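PDB 5XK2: diacylglycerol lipase from Aspergillus oryzae, which probably hydrolyses mono- and diacylglycerols to release fatty acids, as a class 3 lipase with the alpha/beta-hydrolase fold. Local coordinates for residues 108-113 / 186-191; 102-107 / 116-121; 162-167 / 193-198. All coordinates share one frame; numbering follows the deposited sequence.

Contact 1: residues 108-113 / 186-191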
loop_
_atom_site.group_PDB
_atom_site.type_symbol
_atom_site.label_atom_id
_atom_site.label_comp_id
_atom_site.label_asym_id
_atom_site.label_seq_id
_atom_site.Cartn_x
_atom_site.Cartn_y
_atom_site.Cartn_z
ATOM N N PRO A 108 -11.035 6.742 -24.672
ATOM C CA PRO A 108 -11.894 7.755 -24.050
ATOM C C PRO A 108 -12.704 8.603 -25.026
ATOM O O PRO A 108 -13.483 9.434 -24.562
ATOM C CB PRO A 108 -10.900 8.614 -23.265
ATOM C CG PRO A 108 -9.691 8.599 -24.131
ATOM C CD PRO A 108 -9.629 7.198 -24.716
ATOM N N GLY A 109 -12.438 8.507 -26.326
ATOM C CA GLY A 109 -13.190 9.272 -27.308
ATOM C C GLY A 109 -12.805 10.741 -27.309
ATOM O O GLY A 109 -13.647 11.611 -27.558
ATOM N N LEU A 110 -11.554 11.026 -26.952
ATOM C CA LEU A 110 -11.100 12.412 -26.873
ATOM C C LEU A 110 -10.304 12.965 -28.044
ATOM O O LEU A 110 -10.297 14.170 -28.258
ATOM C CB LEU A 110 -10.239 12.588 -25.620
ATOM C CG LEU A 110 -10.937 12.255 -24.302
ATOM C CD1 LEU A 110 -9.983 12.418 -23.129
ATOM C CD2 LEU A 110 -12.181 13.128 -24.134
ATOM N N CYS A 111 -9.681 12.087 -28.824
ATOM C CA CYS A 111 -8.792 12.512 -29.904
ATOM C C CYS A 111 -8.268 11.305 -30.665
ATOM O O CYS A 111 -8.396 10.159 -30.212
ATOM C CB CYS A 111 -7.616 13.371 -29.384
ATOM S SG CYS A 111 -6.796 12.871 -27.816
ATOM N N ASP A 112 -7.679 11.562 -31.830
ATOM C CA ASP A 112 -7.282 10.475 -32.714
ATOM C C ASP A 112 -6.142 9.644 -32.117
ATOM O O ASP A 112 -5.061 10.171 -31.829
ATOM C CB ASP A 112 -6.837 11.025 -34.070
ATOM C CG ASP A 112 -7.965 11.700 -34.836
ATOM O OD1 ASP A 112 -9.151 11.549 -34.452
ATOM O OD2 ASP A 112 -7.651 12.375 -35.838
ATOM N N GLY A 113 -6.386 8.346 -31.972
ATOM C CA GLY A 113 -5.408 7.405 -31.457
ATOM C C GLY A 113 -5.174 7.542 -29.959
ATOM O O GLY A 113 -4.248 6.938 -29.410
ATOM N N LYS A 186 0.852 8.335 -25.694
ATOM C CA LYS A 186 1.517 9.558 -26.162
ATOM C C LYS A 186 0.547 10.531 -26.867
ATOM O O LYS A 186 0.553 11.717 -26.546
ATOM C CB LYS A 186 2.734 9.241 -27.073
ATOM C CG LYS A 186 3.721 10.424 -27.142
ATOM C CD LYS A 186 5.056 10.053 -27.811
ATOM C CE LYS A 186 6.129 11.103 -27.512
ATOM N NZ LYS A 186 7.493 10.659 -27.939
ATOM N N PRO A 187 -0.293 10.054 -27.818
ATOM C CA PRO A 187 -1.220 11.006 -28.455
ATOM C C PRO A 187 -2.127 11.723 -27.449
ATOM O O PRO A 187 -2.335 12.934 -27.579
ATOM C CB PRO A 187 -2.055 10.113 -29.395
ATOM C CG PRO A 187 -1.168 8.975 -29.696
ATOM C CD PRO A 187 -0.358 8.722 -28.457
ATOM N N LEU A 188 -2.623 11.011 -26.444
ATOM C CA LEU A 188 -3.489 11.668 -25.459
ATOM C C LEU A 188 -2.695 12.632 -24.585
ATOM O O LEU A 188 -3.169 13.721 -24.253
ATOM C CB LEU A 188 -4.214 10.641 -24.591
ATOM C CG LEU A 188 -5.129 11.245 -23.522
ATOM C CD1 LEU A 188 -6.150 12.206 -24.159
ATOM C CD2 LEU A 188 -5.862 10.149 -22.707
ATOM N N ALA A 189 -1.483 12.246 -24.204
ATOM C CA ALA A 189 -0.689 13.170 -23.389
ATOM C C ALA A 189 -0.362 14.439 -24.163
ATOM O O ALA A 189 -0.392 15.519 -23.594
ATOM C CB ALA A 189 0.585 12.510 -22.903
ATOM N N GLU A 190 -0.087 14.322 -25.467
ATOM C CA GLU A 190 0.166 15.526 -26.272
ATOM C C GLU A 190 -1.087 16.387 -26.384
ATOM O O GLU A 190 -1.028 17.612 -26.294
ATOM C CB GLU A 190 0.676 15.154 -27.683
ATOM C CG GLU A 190 1.991 14.357 -27.623
ATOM C CD GLU A 190 2.533 13.973 -28.996
ATOM O OE1 GLU A 190 2.059 14.533 -30.008
ATOM O OE2 GLU A 190 3.433 13.107 -29.035
ATOM N N PHE A 191 -2.232 15.743 -26.575
ATOM C CA PHE A 191 -3.496 16.471 -26.631
ATOM C C PHE A 191 -3.764 17.258 -25.344
ATOM O O PHE A 191 -4.071 18.457 -25.396
ATOM C CB PHE A 191 -4.638 15.486 -26.907
ATOM C CG PHE A 191 -5.995 16.128 -27.006
ATOM C CD1 PHE A 191 -6.322 16.941 -28.078
ATOM C CD2 PHE A 191 -6.950 15.895 -26.033
ATOM C CE1 PHE A 191 -7.589 17.519 -28.174
ATOM C CE2 PHE A 191 -8.215 16.477 -26.114
ATOM C CZ PHE A 191 -8.533 17.289 -27.179
#
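F191 holds CG anti to its backbone N (chi1 -179°), while C111 sets SG between its own backbone N and carbonyl carbon (chi1 41°), and these two choices bring the cysteine and the phenyl ring together. CB of C111 lies over the ring face, 4.1 Å from the F191 centroid and close to the ring normal, in a CH-pi contact. The sulfur comes in obliquely at the root of the ring, with C111 SG 3.5 Å from F191 CG, a sulfur-aromatic contact. The same face also receives the carbonyl of L110, whose O is 3.7 Å from F191 CZ. A flat, polarisable ring suits this place, since it can accept a disulfide sulfur and a methylene side by side.

L188 works beside it. Its CD1 reaches C111 SG at 3.8 Å and meets L110 CD1 at 4.0 Å, so one methyl of the branched leucine serves both neighbours. At the N-terminal end of the helix, P187 lays its ring against the loop backbone, with CG 3.7 Å from G113 O. Proline fits the first turn of a helix, where its missing N-H costs no helical bond. G113, with positive phi, lets the loop turn there, and its O is bonded by N185.

Dispersion and weak aromatic contacts thus join the segments, and the C111-C114 disulfide stiffens the loop. This surface contact lays the connection between strands 105-106 and 116-117 over the start of helix 186-195; L110, L188 and F191 touch helix 154-168, and P108 and L110 rest on W121 of helix 118-138.

Contact 2: residues 102-107 / 116-121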
loop_
_atom_site.group_PDB
_atom_site.type_symbol
_atom_site.label_atom_id
_atom_site.label_comp_id
_atom_site.label_asym_id
_atom_site.label_seq_id
_atom_site.Cartn_x
_atom_site.Cartn_y
_atom_site.Cartn_z
ATOM N N THR A 102 -0.950 -4.945 -13.985
ATOM C CA THR A 102 -1.464 -4.732 -15.336
ATOM C C THR A 102 -2.288 -3.450 -15.353
ATOM O O THR A 102 -3.025 -3.177 -14.411
ATOM C CB THR A 102 -2.323 -5.929 -15.826
ATOM O OG1 THR A 102 -2.867 -5.639 -17.117
ATOM C CG2 THR A 102 -3.460 -6.219 -14.869
ATOM N N PHE A 103 -2.139 -2.655 -16.409
ATOM C CA PHE A 103 -2.821 -1.361 -16.504
ATOM C C PHE A 103 -3.358 -1.176 -17.923
ATOM O O PHE A 103 -2.788 -0.431 -18.722
ATOM C CB PHE A 103 -1.869 -0.205 -16.155
ATOM C CG PHE A 103 -1.336 -0.241 -14.730
ATOM C CD1 PHE A 103 -2.057 0.318 -13.684
ATOM C CD2 PHE A 103 -0.111 -0.817 -14.458
ATOM C CE1 PHE A 103 -1.557 0.288 -12.376
ATOM C CE2 PHE A 103 0.388 -0.852 -13.158
ATOM C CZ PHE A 103 -0.337 -0.288 -12.126
ATOM N N PRO A 104 -4.447 -1.882 -18.257
ATOM C CA PRO A 104 -4.984 -1.808 -19.621
ATOM C C PRO A 104 -5.460 -0.418 -20.009
ATOM O O PRO A 104 -5.931 0.347 -19.157
ATOM C CB PRO A 104 -6.161 -2.784 -19.589
ATOM C CG PRO A 104 -6.527 -2.897 -18.153
ATOM C CD PRO A 104 -5.240 -2.770 -17.394
ATOM N N GLN A 105 -5.354 -0.132 -21.310
ATOM C CA GLN A 105 -5.776 1.140 -21.890
ATOM C C GLN A 105 -7.159 1.024 -22.519
ATOM O O GLN A 105 -7.595 -0.070 -22.895
ATOM C CB GLN A 105 -4.776 1.620 -22.940
ATOM C CG GLN A 105 -3.408 1.904 -22.338
ATOM C CD GLN A 105 -2.467 2.529 -23.316
ATOM O OE1 GLN A 105 -2.622 2.375 -24.523
ATOM N NE2 GLN A 105 -1.474 3.245 -22.803
ATOM N N THR A 106 -7.871 2.143 -22.554
ATOM C CA THR A 106 -9.198 2.190 -23.173
ATOM C C THR A 106 -9.301 3.442 -24.046
ATOM O O THR A 106 -8.508 4.363 -23.894
ATOM C CB THR A 106 -10.294 2.173 -22.080
ATOM O OG1 THR A 106 -11.571 1.884 -22.656
ATOM C CG2 THR A 106 -10.352 3.512 -21.330
ATOM N N ASP A 107 -10.267 3.474 -24.966
ATOM C CA ASP A 107 -10.470 4.637 -25.828
ATOM C C ASP A 107 -11.491 5.587 -25.190
ATOM O O ASP A 107 -12.674 5.258 -25.112
ATOM C CB ASP A 107 -10.963 4.168 -27.217
ATOM C CG ASP A 107 -11.107 5.301 -28.231
ATOM O OD1 ASP A 107 -11.068 6.494 -27.869
ATOM O OD2 ASP A 107 -11.270 4.985 -29.435
ATOM N N ALA A 116 -6.491 6.054 -22.737
ATOM C CA ALA A 116 -6.355 6.398 -21.323
ATOM C C ALA A 116 -6.323 5.154 -20.465
ATOM O O ALA A 116 -6.779 4.089 -20.880
ATOM C CB ALA A 116 -7.505 7.296 -20.875
ATOM N N GLU A 117 -5.797 5.293 -19.253
ATOM C CA GLU A 117 -5.796 4.195 -18.291
ATOM C C GLU A 117 -7.246 3.824 -17.960
ATOM O O GLU A 117 -8.025 4.686 -17.580
ATOM C CB GLU A 117 -5.034 4.616 -17.020
ATOM C CG GLU A 117 -4.346 3.484 -16.290
ATOM C CD GLU A 117 -5.248 2.779 -15.292
ATOM O OE1 GLU A 117 -4.910 1.644 -14.901
ATOM O OE2 GLU A 117 -6.277 3.354 -14.885
ATOM N N LEU A 118 -7.607 2.549 -18.114
ATOM C CA LEU A 118 -9.005 2.135 -17.988
ATOM C C LEU A 118 -9.593 2.425 -16.610
ATOM O O LEU A 118 -10.717 2.927 -16.496
ATOM C CB LEU A 118 -9.144 0.639 -18.289
ATOM C CG LEU A 118 -10.544 0.063 -18.020
ATOM C CD1 LEU A 118 -11.575 0.649 -18.955
ATOM C CD2 LEU A 118 -10.505 -1.451 -18.128
ATOM N N GLY A 119 -8.830 2.119 -15.568
ATOM C CA GLY A 119 -9.336 2.297 -14.214
ATOM C C GLY A 119 -9.696 3.744 -13.924
ATOM O O GLY A 119 -10.776 4.045 -13.390
ATOM N N PHE A 120 -8.784 4.652 -14.249
ATOM C CA PHE A 120 -9.003 6.069 -13.955
ATOM C C PHE A 120 -10.100 6.646 -14.845
ATOM O O PHE A 120 -10.907 7.481 -14.400
ATOM C CB PHE A 120 -7.712 6.872 -14.143
ATOM C CG PHE A 120 -6.602 6.478 -13.218
ATOM C CD1 PHE A 120 -6.824 6.346 -11.848
ATOM C CD2 PHE A 120 -5.329 6.255 -13.712
ATOM C CE1 PHE A 120 -5.774 5.981 -10.999
ATOM C CE2 PHE A 120 -4.286 5.897 -12.879
ATOM C CZ PHE A 120 -4.512 5.750 -11.518
ATOM N N TRP A 121 -10.143 6.205 -16.102
ATOM C CA TRP A 121 -11.176 6.704 -17.006
ATOM C C TRP A 121 -12.544 6.228 -16.516
ATOM O O TRP A 121 -13.508 6.983 -16.523
ATOM C CB TRP A 121 -10.934 6.244 -18.450
ATOM C CG TRP A 121 -11.997 6.777 -19.405
ATOM C CD1 TRP A 121 -12.965 6.057 -20.046
ATOM C CD2 TRP A 121 -12.194 8.142 -19.790
ATOM N NE1 TRP A 121 -13.742 6.897 -20.825
ATOM C CE2 TRP A 121 -13.286 8.178 -20.681
ATOM C CE3 TRP A 121 -11.536 9.339 -19.481
ATOM C CZ2 TRP A 121 -13.743 9.369 -21.249
ATOM C CZ3 TRP A 121 -11.988 10.517 -20.048
ATOM C CH2 TRP A 121 -13.081 10.526 -20.926
#
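T106 and L118 meet where a short antiparallel beta hairpin, strands 105-106 and 116-117, runs directly into helix 118-138. T106 and A116 form its hydrogen-bonded pair: T106 N gives to A116 O at 2.8 Å, and A116 N returns to T106 O. Beyond the non-hydrogen-bonded pair Q105-E117, L118 N, already helical, donates to P104 O at 3.0 Å, carrying the pairing into the first turn.

The side chains pack across this junction. T106 puts OG1 anti to its backbone N (chi1 -166°), which leaves CG2 between N and the carbonyl carbon. From there CG2 approaches W121 CD1 at 3.9 Å, obliquely to the indole. CB of T106 meets L118 CD1 at 3.7 Å, the two side chains crossing at about a right angle. Threonine suits the place because its beta-branched form favours a strand and offers a methyl to the helix. The leucine's other methyl, CD2, lies 4.2 Å from P104 CG, so L118 reaches the residues on either side of Q105, P104 and T106.

E117 points its CB away from the first strand, yet a bend at chi2 (-87°) swings the carboxylate back. OE1 reaches the edge of the F103 ring, in its plane, 3.4 Å from F103 CD1, where the ring hydrogens carry slight positive charge. W97 packs edge-to-face with F103, and L263 of the second subunit touches F103 as well. As the N-cap of helix 118-138, E117 turns its other oxygen to the helix start: OE2 accepts from F120 N at 2.9 Å, met nearly along the C-O axis.

Contact 3: residues 162-167 / 193-198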
loop_
_atom_site.group_PDB
_atom_site.type_symbol
_atom_site.label_atom_id
_atom_site.label_comp_id
_atom_site.label_asym_id
_atom_site.label_seq_id
_atom_site.Cartn_x
_atom_site.Cartn_y
_atom_site.Cartn_z
ATOM N N ALA A 162 -10.469 13.889 -16.129
ATOM C CA ALA A 162 -11.663 14.729 -16.025
ATOM C C ALA A 162 -11.433 16.095 -16.668
ATOM O O ALA A 162 -12.273 16.580 -17.418
ATOM C CB ALA A 162 -12.084 14.904 -14.556
ATOM N N ALA A 163 -10.304 16.729 -16.356
ATOM C CA ALA A 163 -10.004 18.026 -16.947
ATOM C C ALA A 163 -9.951 17.930 -18.478
ATOM O O ALA A 163 -10.489 18.786 -19.173
ATOM C CB ALA A 163 -8.659 18.579 -16.401
ATOM N N ALA A 164 -9.284 16.900 -18.979
ATOM C CA ALA A 164 -9.143 16.695 -20.424
ATOM C C ALA A 164 -10.520 16.639 -21.084
ATOM O O ALA A 164 -10.794 17.317 -22.079
ATOM C CB ALA A 164 -8.379 15.426 -20.706
ATOM N N ASP A 165 -11.389 15.827 -20.498
ATOM C CA ASP A 165 -12.739 15.614 -21.042
ATOM C C ASP A 165 -13.571 16.895 -20.939
ATOM O O ASP A 165 -14.189 17.333 -21.926
ATOM C CB ASP A 165 -13.392 14.445 -20.291
ATOM C CG ASP A 165 -14.677 13.949 -20.937
ATOM O OD1 ASP A 165 -14.903 14.188 -22.141
ATOM O OD2 ASP A 165 -15.456 13.283 -20.222
ATOM N N LEU A 166 -13.592 17.504 -19.752
ATOM C CA LEU A 166 -14.341 18.731 -19.563
ATOM C C LEU A 166 -13.952 19.810 -20.567
ATOM O O LEU A 166 -14.812 20.515 -21.089
ATOM C CB LEU A 166 -14.169 19.244 -18.123
ATOM C CG LEU A 166 -14.910 18.388 -17.097
ATOM C CD1 LEU A 166 -14.532 18.841 -15.675
ATOM C CD2 LEU A 166 -16.442 18.486 -17.267
ATOM N N ARG A 167 -12.658 19.939 -20.864
ATOM C CA ARG A 167 -12.227 20.940 -21.821
ATOM C C ARG A 167 -12.784 20.684 -23.213
ATOM O O ARG A 167 -13.106 21.636 -23.913
ATOM C CB ARG A 167 -10.695 20.995 -21.895
ATOM C CG ARG A 167 -10.061 21.589 -20.642
ATOM C CD ARG A 167 -8.607 21.109 -20.600
ATOM N NE ARG A 167 -7.943 21.566 -19.385
ATOM C CZ ARG A 167 -6.749 21.132 -19.005
ATOM N NH1 ARG A 167 -6.136 20.185 -19.708
ATOM N NH2 ARG A 167 -6.194 21.616 -17.902
ATOM N N THR A 193 -1.657 18.114 -22.914
ATOM C CA THR A 193 -0.602 19.108 -22.753
ATOM C C THR A 193 -0.910 20.381 -23.538
ATOM O O THR A 193 -0.785 21.496 -23.034
ATOM C CB THR A 193 0.753 18.502 -23.217
ATOM O OG1 THR A 193 1.095 17.439 -22.323
ATOM C CG2 THR A 193 1.884 19.553 -23.249
ATOM N N ASN A 194 -1.321 20.216 -24.795
ATOM C CA ASN A 194 -1.539 21.390 -25.612
ATOM C C ASN A 194 -2.889 22.067 -25.374
ATOM O O ASN A 194 -3.143 23.142 -25.910
ATOM C CB ASN A 194 -1.347 21.018 -27.080
ATOM C CG ASN A 194 0.126 20.857 -27.411
ATOM O OD1 ASN A 194 0.885 21.790 -27.236
ATOM N ND2 ASN A 194 0.526 19.678 -27.858
ATOM N N GLN A 195 -3.717 21.496 -24.503
ATOM C CA GLN A 195 -4.873 22.241 -23.997
ATOM C C GLN A 195 -4.440 23.368 -23.060
ATOM O O GLN A 195 -5.176 24.342 -22.849
ATOM C CB GLN A 195 -5.837 21.309 -23.249
ATOM C CG GLN A 195 -6.553 20.301 -24.129
ATOM C CD GLN A 195 -7.398 19.328 -23.309
ATOM O OE1 GLN A 195 -7.002 18.900 -22.220
ATOM N NE2 GLN A 195 -8.568 18.980 -23.836
ATOM N N GLY A 196 -3.254 23.223 -22.470
ATOM C CA GLY A 196 -2.756 24.203 -21.527
ATOM C C GLY A 196 -3.431 24.141 -20.168
ATOM O O GLY A 196 -4.311 23.300 -19.939
ATOM N N ASN A 197 -3.023 25.051 -19.290
ATOM C CA ASN A 197 -3.582 25.149 -17.926
ATOM C C ASN A 197 -3.442 23.841 -17.167
ATOM O O ASN A 197 -4.368 23.429 -16.465
ATOM C CB ASN A 197 -5.063 25.560 -17.962
ATOM C CG ASN A 197 -5.301 26.898 -18.656
ATOM O OD1 ASN A 197 -6.140 26.995 -19.563
ATOM N ND2 ASN A 197 -4.575 27.918 -18.243
ATOM N N ASN A 198 -2.283 23.203 -17.315
ATOM C CA ASN A 198 -1.943 21.965 -16.613
ATOM C C ASN A 198 -0.857 22.173 -15.584
ATOM O O ASN A 198 0.253 22.595 -15.930
ATOM C CB ASN A 198 -1.466 20.907 -17.594
ATOM C CG ASN A 198 -2.509 20.591 -18.652
ATOM O OD1 ASN A 198 -3.638 20.269 -18.323
ATOM N ND2 ASN A 198 -2.125 20.691 -19.924
#
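R167 crosses Q195 obliquely, its CD packed 3.5 Å from Q195 CD, before its guanidinium reaches past the glutamine to the turn beyond. Its chain is extended from CG to NE, and that length lets an arginine on one helix read the end of another. The two flat groups stand almost perpendicular, 84° apart. R167 NH1 gives a bond to Q195 OE1 at 3.0 Å; the oxygen lies in the guanidinium plane, but the donor sits above the plane of the amide carbonyl.

N198 is gripped end-on. Both NH1 and NH2 of R167 donate to N198 OD1, each at 2.9 Å, so one oxygen takes a forked pair of bonds. NH1 meets a lone pair in the amide plane, whereas NH2 approaches from above it. Asparagine suits this position, because its carbonyl end serves the arginine while ND2 turns to I192 O of the preceding helix. Q195 divides its amide similarly: NE2 donates to A164 O at 3.3 Å, and this in-plane bond ties the glutamine to the arginine's own helix.

The guanidinium is sandwiched as well. A163 CB lies 4.1 Å above the plane, over the centre of the R167 group, and G196 O lies over the opposite face, offset toward the rim. NE of R167 donates to A173 O, which further fixes the rotation of the head. Positive phi favours glycine at G196, the first residue to leave helical geometry, before the chain enters strand 198-203. Helices 154-168 and 186-195 belong to successive beta-alpha-beta crossovers, 146-152/154-168/173-178 and 173-178/186-195/198-203, as found in the alpha/beta-hydrolase fold.

The segments follow one another as 102-107, 108-113, 116-121, 162-167, 186-191 and 193-198, so contact 1 interleaves with both others, while contact 2 closes before contact 3 opens. Contact 1 lies between them in space: its centre is about 13 Å from that of contact 2 and 11 Å from that of contact 3, which are 18 Å apart. Contacts 1 and 3 share helix 186-195, and the loop of contact 1 closes the hairpin of contact 2. W121 and D165 bring contacts 2 and 3 together directly. Through these shared contacts the hairpin packs against helices 118-138, 154-168 and 186-195, next to the parallel part of this lipase's sheet.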